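Local atomic coordinates of adenylation domain (PDB entry 5N9W), a protein that belongs to the ANL superfamily of AMP-binding enzymes, joining a large N-terminal portion to a small, sheet-containing C-terminal domain. Residues A[208-213]-A[510-515]; A[254-259]-A[279-284]; A[452-457]-A[519-524]. All coordinates share one frame; numbering follows the deposited sequence.

Contact 1: A[208-213]-A[510-515]; sequences SMAFDF and RTINGK
F211 and N513 meet through an aromatic face and a backbone carbon. The CA of N513 stands 3.5 Å from the centroid of the F211 ring, only 10° off the ring normal, which makes a well-centred CH-pi contact. F213 CB covers the opposite face, so the ring is sandwiched. F211 CG lies anti to the backbone N (chi1 -175°), which carries the ring across to the other loop. At the far end of the ring F211 CE1 comes 3.6 Å from N513 CB, while F211 CZ is 3.4 Å from N513 O; the asparagine amide plane is turned 38° from that of the ring.

Apolar packing is the second component. I512 reaches over with both carbons of its longer branch, CG1 lying 3.9 Å from A210 CB and CD1 3.9 Å from S208 OG.

Hydrogen bonds inside each loop shape it. S208 OG accepts from A210 N at 2.9 Å in an ST turn, inside the type I turn 208-211, and G514 N bonds T511 O at 2.8 Å to close the type I turn 511-514.

Each loop, shaped by its own turn, meets the other through ring, methylene and methyl contacts. Their sequences, FDF running into S214 and NGK at 513-515, match conserved core motifs of adenylation domains, brought together where the N-terminal part meets the C-terminal domain.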
loop_
_atom_site.group_PDB
_atom_site.type_symbol
_atom_site.label_atom_id
_atom_site.label_comp_id
_atom_site.label_asym_id
_atom_site.label_seq_id
_atom_site.Cartn_x
_atom_site.Cartn_y
_atom_site.Cartn_z
ATOM N N SER A 208 -8.048 -1.785 -0.601
ATOM C CA SER A 208 -8.860 -1.577 0.584
ATOM C C SER A 208 -8.595 -0.206 1.151
ATOM O O SER A 208 -7.477 0.297 1.081
ATOM C CB SER A 208 -8.562 -2.648 1.626
ATOM O OG SER A 208 -8.948 -2.212 2.915
ATOM N N MET A 209 -9.610 0.423 1.716
ATOM C CA MET A 209 -9.358 1.708 2.329
ATOM C C MET A 209 -8.487 1.598 3.591
ATOM O O MET A 209 -8.057 2.609 4.131
ATOM C CB MET A 209 -10.674 2.416 2.618
ATOM C CG MET A 209 -11.281 2.991 1.332
ATOM S SD MET A 209 -12.850 3.822 1.534
ATOM C CE MET A 209 -12.358 5.331 2.379
ATOM N N ALA A 210 -8.198 0.377 4.044
ATOM C CA ALA A 210 -7.269 0.223 5.168
ATOM C C ALA A 210 -5.796 0.138 4.699
ATOM O O ALA A 210 -4.877 0.356 5.484
ATOM C CB ALA A 210 -7.646 -0.983 6.016
ATOM N N PHE A 211 -5.602 -0.173 3.424
ATOM C CA PHE A 211 -4.310 -0.100 2.740
ATOM C C PHE A 211 -4.134 1.321 2.180
ATOM O O PHE A 211 -4.986 1.802 1.477
ATOM C CB PHE A 211 -4.255 -1.171 1.628
ATOM C CG PHE A 211 -2.938 -1.277 0.923
ATOM C CD1 PHE A 211 -1.797 -0.665 1.425
ATOM C CD2 PHE A 211 -2.844 -1.992 -0.261
ATOM C CE1 PHE A 211 -0.596 -0.747 0.752
ATOM C CE2 PHE A 211 -1.641 -2.091 -0.932
ATOM C CZ PHE A 211 -0.516 -1.473 -0.424
ATOM N N ASP A 212 -3.031 1.984 2.495
ATOM C CA ASP A 212 -2.861 3.390 2.193
ATOM C C ASP A 212 -2.575 3.647 0.711
ATOM O O ASP A 212 -2.619 4.778 0.242
ATOM C CB ASP A 212 -1.761 3.983 3.085
ATOM C CG ASP A 212 -0.359 3.679 2.599
ATOM O OD1 ASP A 212 -0.147 2.684 1.877
ATOM O OD2 ASP A 212 0.566 4.436 2.970
ATOM N N PHE A 213 -2.293 2.590 -0.027
ATOM C CA PHE A 213 -2.246 2.689 -1.470
ATOM C C PHE A 213 -3.554 3.323 -1.958
ATOM O O PHE A 213 -3.561 4.115 -2.886
ATOM C CB PHE A 213 -2.053 1.313 -2.088
ATOM C CG PHE A 213 -1.279 1.323 -3.371
ATOM C CD1 PHE A 213 -0.775 2.506 -3.886
ATOM C CD2 PHE A 213 -1.053 0.149 -4.058
ATOM C CE1 PHE A 213 -0.066 2.519 -5.074
ATOM C CE2 PHE A 213 -0.342 0.144 -5.233
ATOM C CZ PHE A 213 0.154 1.333 -5.751
ATOM N N ARG A 510 -1.549 -12.667 3.591
ATOM C CA ARG A 510 -0.815 -11.424 3.433
ATOM C C ARG A 510 -1.371 -10.330 4.338
ATOM O O ARG A 510 -2.490 -10.428 4.828
ATOM C CB ARG A 510 -0.843 -10.992 1.971
ATOM C CG ARG A 510 -0.123 -11.951 1.038
ATOM C CD ARG A 510 -0.159 -11.493 -0.419
ATOM N NE ARG A 510 0.823 -12.207 -1.231
ATOM C CZ ARG A 510 0.610 -13.415 -1.756
ATOM N NH1 ARG A 510 -0.545 -14.037 -1.553
ATOM N NH2 ARG A 510 1.548 -14.010 -2.486
ATOM N N THR A 511 -0.566 -9.301 4.579
ATOM C CA THR A 511 -1.029 -8.132 5.304
ATOM C C THR A 511 -1.980 -7.329 4.436
ATOM O O THR A 511 -2.216 -7.666 3.266
ATOM C CB THR A 511 0.133 -7.226 5.744
ATOM O OG1 THR A 511 0.746 -6.629 4.596
ATOM C CG2 THR A 511 1.161 -8.016 6.492
ATOM N N ILE A 512 -2.522 -6.261 5.015
ATOM C CA ILE A 512 -3.438 -5.393 4.289
ATOM C C ILE A 512 -2.666 -4.731 3.147
ATOM O O ILE A 512 -3.218 -4.526 2.070
ATOM C CB ILE A 512 -4.102 -4.340 5.219
ATOM C CG1 ILE A 512 -5.352 -3.753 4.560
ATOM C CG2 ILE A 512 -3.118 -3.238 5.631
ATOM C CD1 ILE A 512 -6.335 -4.787 4.086
ATOM N N ASN A 513 -1.379 -4.458 3.367
ATOM C CA ASN A 513 -0.514 -3.898 2.332
ATOM C C ASN A 513 -0.148 -4.934 1.280
ATOM O O ASN A 513 0.563 -4.640 0.327
ATOM C CB ASN A 513 0.776 -3.332 2.925
ATOM C CG ASN A 513 0.741 -3.229 4.440
ATOM O OD1 ASN A 513 -0.044 -3.896 5.117
ATOM N ND2 ASN A 513 1.606 -2.387 4.979
ATOM N N GLY A 514 -0.605 -6.162 1.467
ATOM C CA GLY A 514 -0.296 -7.216 0.521
ATOM C C GLY A 514 1.078 -7.855 0.671
ATOM O O GLY A 514 1.446 -8.736 -0.096
ATOM N N LYS A 515 1.861 -7.389 1.636
ATOM C CA LYS A 515 3.117 -8.055 1.983
ATOM C C LYS A 515 2.797 -9.360 2.727
ATOM O O LYS A 515 1.791 -9.448 3.430
ATOM C CB LYS A 515 4.014 -7.141 2.835
ATOM C CG LYS A 515 4.727 -6.026 2.050
ATOM C CD LYS A 515 6.264 -6.092 2.138
ATOM C CE LYS A 515 6.832 -7.187 1.241
ATOM N NZ LYS A 515 8.137 -6.806 0.632
#

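Contact 2: A[254-259]-A[279-284]; sequences LNQTPT and RYVVFG. With ACT (acetate ion), chain C.
L254 and V282 sit within a run of four backbone hydrogen bonds that zips strand 253-256 to strand 280-283 in parallel. L254 N donates to Y280 O at 2.8 Å, and L254 O receives V282 N at the same length. Two residues on from L254, Q256 N donates to V282 O at 2.8 Å in a nearly straight bond (172°). The last bond, G284 N to Q256 O at 2.9 Å, has its donor tilted 21° from the carbonyl plane, where the strands give way to loop and T257 takes the N-cap position of helix 258-271. There the carbonyl of G284 closes the packing, touching both T257 CA and P258 CD, the latter at 3.3 Å.

Side chains add to the packing on both faces. N255 and V282 point the same way on one face, N255 OD1 lying 3.3 Å from V282 CB; that oxygen is satisfied by W216 NE1. On the other face L254 CG rests 4.3 Å from V281 CG1, beside Q256 and F283, against the connecting helix.

The looser, partly exposed end belongs to R279. Its side chain, bent at chi3, leads away from the strand pair, and R279 NE makes a weak hydrogen bond of 2.8 Å to OXT of an acetate ion, probably from the crystallisation liquor. D201 holds the same guanidinium by a salt bridge.

This beta-alpha-beta crossover thus spends its backbone polarity inside the sheet, whereas the arginine just before strand 280-283 offers its charge at the looser end, where a small anion can settle.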
loop_
_atom_site.group_PDB
_atom_site.type_symbol
_atom_site.label_atom_id
_atom_site.label_comp_id
_atom_site.label_asym_id
_atom_site.label_seq_id
_atom_site.Cartn_x
_atom_site.Cartn_y
_atom_site.Cartn_z
ATOM N N LEU A 254 -3.582 2.820 -13.554
ATOM C CA LEU A 254 -3.763 1.571 -12.825
ATOM C C LEU A 254 -2.680 1.443 -11.740
ATOM O O LEU A 254 -1.482 1.632 -12.004
ATOM C CB LEU A 254 -3.725 0.380 -13.782
ATOM C CG LEU A 254 -3.822 -1.035 -13.211
ATOM C CD1 LEU A 254 -5.064 -1.209 -12.366
ATOM C CD2 LEU A 254 -3.785 -2.078 -14.322
ATOM N N ASN A 255 -3.128 1.152 -10.524
ATOM C CA ASN A 255 -2.257 0.942 -9.377
ATOM C C ASN A 255 -2.280 -0.540 -8.932
ATOM O O ASN A 255 -3.333 -1.086 -8.631
ATOM C CB ASN A 255 -2.679 1.863 -8.221
ATOM C CG ASN A 255 -2.355 3.320 -8.487
ATOM O OD1 ASN A 255 -1.206 3.754 -8.358
ATOM N ND2 ASN A 255 -3.367 4.088 -8.868
ATOM N N GLN A 256 -1.123 -1.191 -8.925
ATOM C CA GLN A 256 -1.044 -2.618 -8.568
ATOM C C GLN A 256 0.091 -2.925 -7.605
ATOM O O GLN A 256 1.084 -2.217 -7.547
ATOM C CB GLN A 256 -0.862 -3.484 -9.816
ATOM C CG GLN A 256 -2.016 -3.450 -10.800
ATOM C CD GLN A 256 -3.070 -4.486 -10.498
ATOM O OE1 GLN A 256 -3.057 -5.557 -11.071
ATOM N NE2 GLN A 256 -3.974 -4.181 -9.584
ATOM N N THR A 257 -0.088 -3.996 -6.847
ATOM C CA THR A 257 0.993 -4.700 -6.176
ATOM C C THR A 257 1.467 -5.773 -7.157
ATOM O O THR A 257 0.726 -6.132 -8.064
ATOM C CB THR A 257 0.540 -5.335 -4.859
ATOM O OG1 THR A 257 -0.405 -6.362 -5.136
ATOM C CG2 THR A 257 -0.106 -4.317 -3.967
ATOM N N PRO A 258 2.711 -6.262 -6.998
ATOM C CA PRO A 258 3.286 -7.274 -7.894
ATOM C C PRO A 258 2.524 -8.589 -7.968
ATOM O O PRO A 258 2.459 -9.199 -9.029
ATOM C CB PRO A 258 4.666 -7.500 -7.298
ATOM C CG PRO A 258 5.019 -6.186 -6.731
ATOM C CD PRO A 258 3.742 -5.689 -6.117
ATOM N N THR A 259 1.961 -9.017 -6.850
ATOM C CA THR A 259 1.171 -10.236 -6.813
ATOM C C THR A 259 -0.090 -10.094 -7.653
ATOM O O THR A 259 -0.456 -10.981 -8.408
ATOM C CB THR A 259 0.779 -10.604 -5.358
ATOM O OG1 THR A 259 1.926 -10.475 -4.498
ATOM C CG2 THR A 259 0.249 -12.035 -5.299
ATOM N N ARG A 279 -2.459 4.502 -19.287
ATOM C CA ARG A 279 -1.305 5.390 -19.415
ATOM C C ARG A 279 -0.179 5.024 -18.428
ATOM O O ARG A 279 0.982 4.905 -18.815
ATOM C CB ARG A 279 -1.749 6.851 -19.238
ATOM C CG ARG A 279 -2.610 7.374 -20.416
ATOM C CD ARG A 279 -3.043 8.854 -20.312
ATOM N NE ARG A 279 -1.916 9.773 -20.251
ATOM C CZ ARG A 279 -1.629 10.519 -19.186
ATOM N NH1 ARG A 279 -2.398 10.456 -18.099
ATOM N NH2 ARG A 279 -0.576 11.327 -19.191
ATOM N N TYR A 280 -0.546 4.799 -17.165
ATOM C CA TYR A 280 0.393 4.424 -16.114
ATOM C C TYR A 280 -0.059 3.182 -15.376
ATOM O O TYR A 280 -1.209 3.113 -14.935
ATOM C CB TYR A 280 0.543 5.531 -15.077
ATOM C CG TYR A 280 1.102 6.826 -15.576
ATOM C CD1 TYR A 280 2.440 6.940 -15.907
ATOM C CD2 TYR A 280 0.297 7.956 -15.689
ATOM C CE1 TYR A 280 2.960 8.124 -16.349
ATOM C CE2 TYR A 280 0.809 9.138 -16.133
ATOM C CZ TYR A 280 2.145 9.217 -16.463
ATOM O OH TYR A 280 2.685 10.403 -16.892
ATOM N N VAL A 281 0.842 2.209 -15.237
ATOM C CA VAL A 281 0.716 1.213 -14.182
ATOM C C VAL A 281 1.734 1.593 -13.116
ATOM O O VAL A 281 2.902 1.808 -13.421
ATOM C CB VAL A 281 0.952 -0.206 -14.661
ATOM C CG1 VAL A 281 0.458 -1.174 -13.623
ATOM C CG2 VAL A 281 0.224 -0.441 -15.948
ATOM N N VAL A 282 1.268 1.731 -11.881
ATOM C CA VAL A 282 2.121 2.130 -10.765
ATOM C C VAL A 282 2.188 0.998 -9.735
ATOM O O VAL A 282 1.178 0.371 -9.426
ATOM C CB VAL A 282 1.614 3.431 -10.123
ATOM C CG1 VAL A 282 2.272 3.677 -8.797
ATOM C CG2 VAL A 282 1.875 4.596 -11.052
ATOM N N PHE A 283 3.388 0.717 -9.239
ATOM C CA PHE A 283 3.626 -0.488 -8.451
ATOM C C PHE A 283 3.865 -0.162 -6.995
ATOM O O PHE A 283 4.773 0.583 -6.695
ATOM C CB PHE A 283 4.817 -1.254 -9.015
ATOM C CG PHE A 283 4.529 -1.950 -10.297
ATOM C CD1 PHE A 283 3.732 -3.069 -10.319
ATOM C CD2 PHE A 283 5.057 -1.483 -11.489
ATOM C CE1 PHE A 283 3.467 -3.730 -11.505
ATOM C CE2 PHE A 283 4.795 -2.128 -12.679
ATOM C CZ PHE A 283 3.997 -3.256 -12.682
ATOM N N GLY A 284 3.043 -0.686 -6.097
ATOM C CA GLY A 284 3.276 -0.489 -4.679
ATOM C C GLY A 284 3.275 -1.826 -3.971
ATOM O O GLY A 284 3.175 -2.852 -4.615
HETATM C C ACT C . 1.518 8.335 -21.331
HETATM O O ACT C . 1.734 7.173 -21.732
HETATM O OXT ACT C . 0.376 8.809 -21.528
HETATM C CH3 ACT C . 2.579 9.128 -20.641
#

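Contact 3: A[452-457]-A[519-524]; sequences VVWVHE and ASVARA
A 2.8 Å bond from A524 N to S520 O spans the helical turn that presents V521 and A522 to W454 of the facing strand. The setting is the alpha+beta C-terminal domain: helix 518-528 lies across strand 448-457, an outer member of a three-stranded sheet, and the short segments cross at -74° with their axes 9.8 Å apart.

The indole of W454 carries most of the contact. Its CG is placed between the backbone N and the carbonyl carbon (chi1 73°), and the flat group extends toward the helix with one face against it. V521 CG1 comes down over that face, 4.1 Å from the centroid of the six-membered ring and 15° off its normal, a CH-pi contact. A522 meets the NE1-CZ2 side of the indole, its CB 3.8 Å from W454 NE1 and its CA 3.7 Å from W454 CZ2.

Flanking residues widen the patch. H456 also packs near A522, and its ring meets those of F458 and F525 edge-to-face. V453 points away from the helix, toward helix 435-443, so helices cover both sides of the strand. At the other end of the patch V452 and V521 slide past each other, with V452 CG1 4.2 Å from V521 CG2.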
loop_
_atom_site.group_PDB
_atom_site.type_symbol
_atom_site.label_atom_id
_atom_site.label_comp_id
_atom_site.label_asym_id
_atom_site.label_seq_id
_atom_site.Cartn_x
_atom_site.Cartn_y
_atom_site.Cartn_z
ATOM N N VAL A 452 7.290 -17.880 0.884
ATOM C CA VAL A 452 7.824 -17.159 2.029
ATOM C C VAL A 452 8.607 -18.129 2.922
ATOM O O VAL A 452 8.124 -19.197 3.268
ATOM C CB VAL A 452 6.716 -16.462 2.818
ATOM C CG1 VAL A 452 5.706 -17.465 3.318
ATOM C CG2 VAL A 452 7.299 -15.660 3.966
ATOM N N VAL A 453 9.838 -17.774 3.262
ATOM C CA VAL A 453 10.625 -18.619 4.142
ATOM C C VAL A 453 10.882 -17.876 5.441
ATOM O O VAL A 453 10.978 -16.640 5.459
ATOM C CB VAL A 453 11.958 -19.075 3.487
ATOM C CG1 VAL A 453 11.754 -19.367 2.010
ATOM C CG2 VAL A 453 13.029 -18.045 3.642
ATOM N N TRP A 454 10.942 -18.629 6.535
ATOM C CA TRP A 454 11.226 -18.034 7.835
ATOM C C TRP A 454 11.886 -19.006 8.797
ATOM O O TRP A 454 11.898 -20.211 8.563
ATOM C CB TRP A 454 9.955 -17.500 8.462
ATOM C CG TRP A 454 9.023 -18.541 8.974
ATOM C CD1 TRP A 454 8.855 -18.907 10.268
ATOM C CD2 TRP A 454 8.079 -19.325 8.211
ATOM N NE1 TRP A 454 7.884 -19.873 10.364
ATOM C CE2 TRP A 454 7.397 -20.153 9.120
ATOM C CE3 TRP A 454 7.769 -19.420 6.857
ATOM C CZ2 TRP A 454 6.412 -21.057 8.719
ATOM C CZ3 TRP A 454 6.790 -20.317 6.458
ATOM C CH2 TRP A 454 6.123 -21.124 7.381
ATOM N N VAL A 455 12.436 -18.469 9.879
ATOM C CA VAL A 455 12.962 -19.281 10.960
ATOM C C VAL A 455 11.866 -19.656 11.919
ATOM O O VAL A 455 11.297 -18.798 12.563
ATOM C CB VAL A 455 14.034 -18.544 11.734
ATOM C CG1 VAL A 455 14.693 -19.488 12.737
ATOM C CG2 VAL A 455 15.038 -17.987 10.777
ATOM N N HIS A 456 11.572 -20.936 12.035
ATOM C CA HIS A 456 10.493 -21.366 12.900
ATOM C C HIS A 456 11.025 -22.062 14.172
ATOM O O HIS A 456 11.944 -22.875 14.090
ATOM C CB HIS A 456 9.590 -22.278 12.089
ATOM C CG HIS A 456 8.293 -22.595 12.745
ATOM N ND1 HIS A 456 8.046 -23.819 13.316
ATOM C CD2 HIS A 456 7.166 -21.862 12.907
ATOM C CE1 HIS A 456 6.824 -23.829 13.813
ATOM N NE2 HIS A 456 6.267 -22.656 13.574
ATOM N N GLU A 457 10.477 -21.722 15.340
ATOM C CA GLU A 457 10.883 -22.356 16.602
ATOM C C GLU A 457 10.070 -23.628 16.849
ATOM O O GLU A 457 8.928 -23.562 17.283
ATOM C CB GLU A 457 10.716 -21.402 17.801
ATOM C CG GLU A 457 11.420 -20.030 17.679
ATOM C CD GLU A 457 11.508 -19.258 19.010
ATOM O OE1 GLU A 457 10.639 -19.448 19.890
ATOM O OE2 GLU A 457 12.457 -18.457 19.185
ATOM N N ALA A 519 3.563 -13.981 10.546
ATOM C CA ALA A 519 3.015 -14.475 11.798
ATOM C C ALA A 519 1.836 -15.377 11.543
ATOM O O ALA A 519 1.561 -16.273 12.319
ATOM C CB ALA A 519 2.618 -13.331 12.679
ATOM N N SER A 520 1.133 -15.145 10.451
ATOM C CA SER A 520 -0.029 -15.955 10.158
ATOM C C SER A 520 0.381 -17.261 9.487
ATOM O O SER A 520 -0.176 -18.321 9.778
ATOM C CB SER A 520 -1.013 -15.193 9.277
ATOM O OG SER A 520 -2.049 -16.053 8.837
ATOM N N VAL A 521 1.357 -17.191 8.589
ATOM C CA VAL A 521 1.799 -18.390 7.907
ATOM C C VAL A 521 2.452 -19.341 8.928
ATOM O O VAL A 521 2.213 -20.537 8.892
ATOM C CB VAL A 521 2.752 -18.063 6.735
ATOM C CG1 VAL A 521 4.095 -17.557 7.218
ATOM C CG2 VAL A 521 2.945 -19.278 5.869
ATOM N N ALA A 522 3.221 -18.802 9.866
ATOM C CA ALA A 522 3.786 -19.617 10.934
ATOM C C ALA A 522 2.695 -20.322 11.717
ATOM O O ALA A 522 2.804 -21.514 11.995
ATOM C CB ALA A 522 4.625 -18.779 11.864
ATOM N N ARG A 523 1.644 -19.591 12.076
ATOM C CA ARG A 523 0.545 -20.198 12.817
ATOM C C ARG A 523 -0.179 -21.227 11.972
ATOM O O ARG A 523 -0.594 -22.251 12.481
ATOM C CB ARG A 523 -0.439 -19.139 13.311
ATOM C CG ARG A 523 0.147 -18.220 14.373
ATOM C CD ARG A 523 -0.851 -17.181 14.863
ATOM N NE ARG A 523 -0.220 -15.871 15.051
ATOM C CZ ARG A 523 -0.526 -14.780 14.348
ATOM N NH1 ARG A 523 -1.472 -14.831 13.419
ATOM N NH2 ARG A 523 0.099 -13.632 14.589
ATOM N N ALA A 524 -0.334 -20.961 10.680
ATOM C CA ALA A 524 -0.970 -21.932 9.800
ATOM C C ALA A 524 -0.135 -23.213 9.760
ATOM O O ALA A 524 -0.667 -24.311 9.800
ATOM C CB ALA A 524 -1.154 -21.361 8.415
#

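The three contacts illustrate how chemistry follows position. Contact 2 is the buried core, its strands tied by backbone hydrogen bonds within one sheet of the N-terminal part. Contact 3 is also buried, but inside the C-terminal domain, where an indole and small apolar groups pack strand against helix without hydrogen bonds between the segments. Contact 1, partly buried near the middle of the chain, bridges these two parts through loops with an aromatic and apolar interface. It touches contact 2 directly: F213 CZ lies 3.5 Å from G284 N. With contact 3 it shares only sequence proximity, segment 510-515 running almost directly into 519-524. Contacts 2 and 3 stay apart, their nearest atoms about 11 Å away.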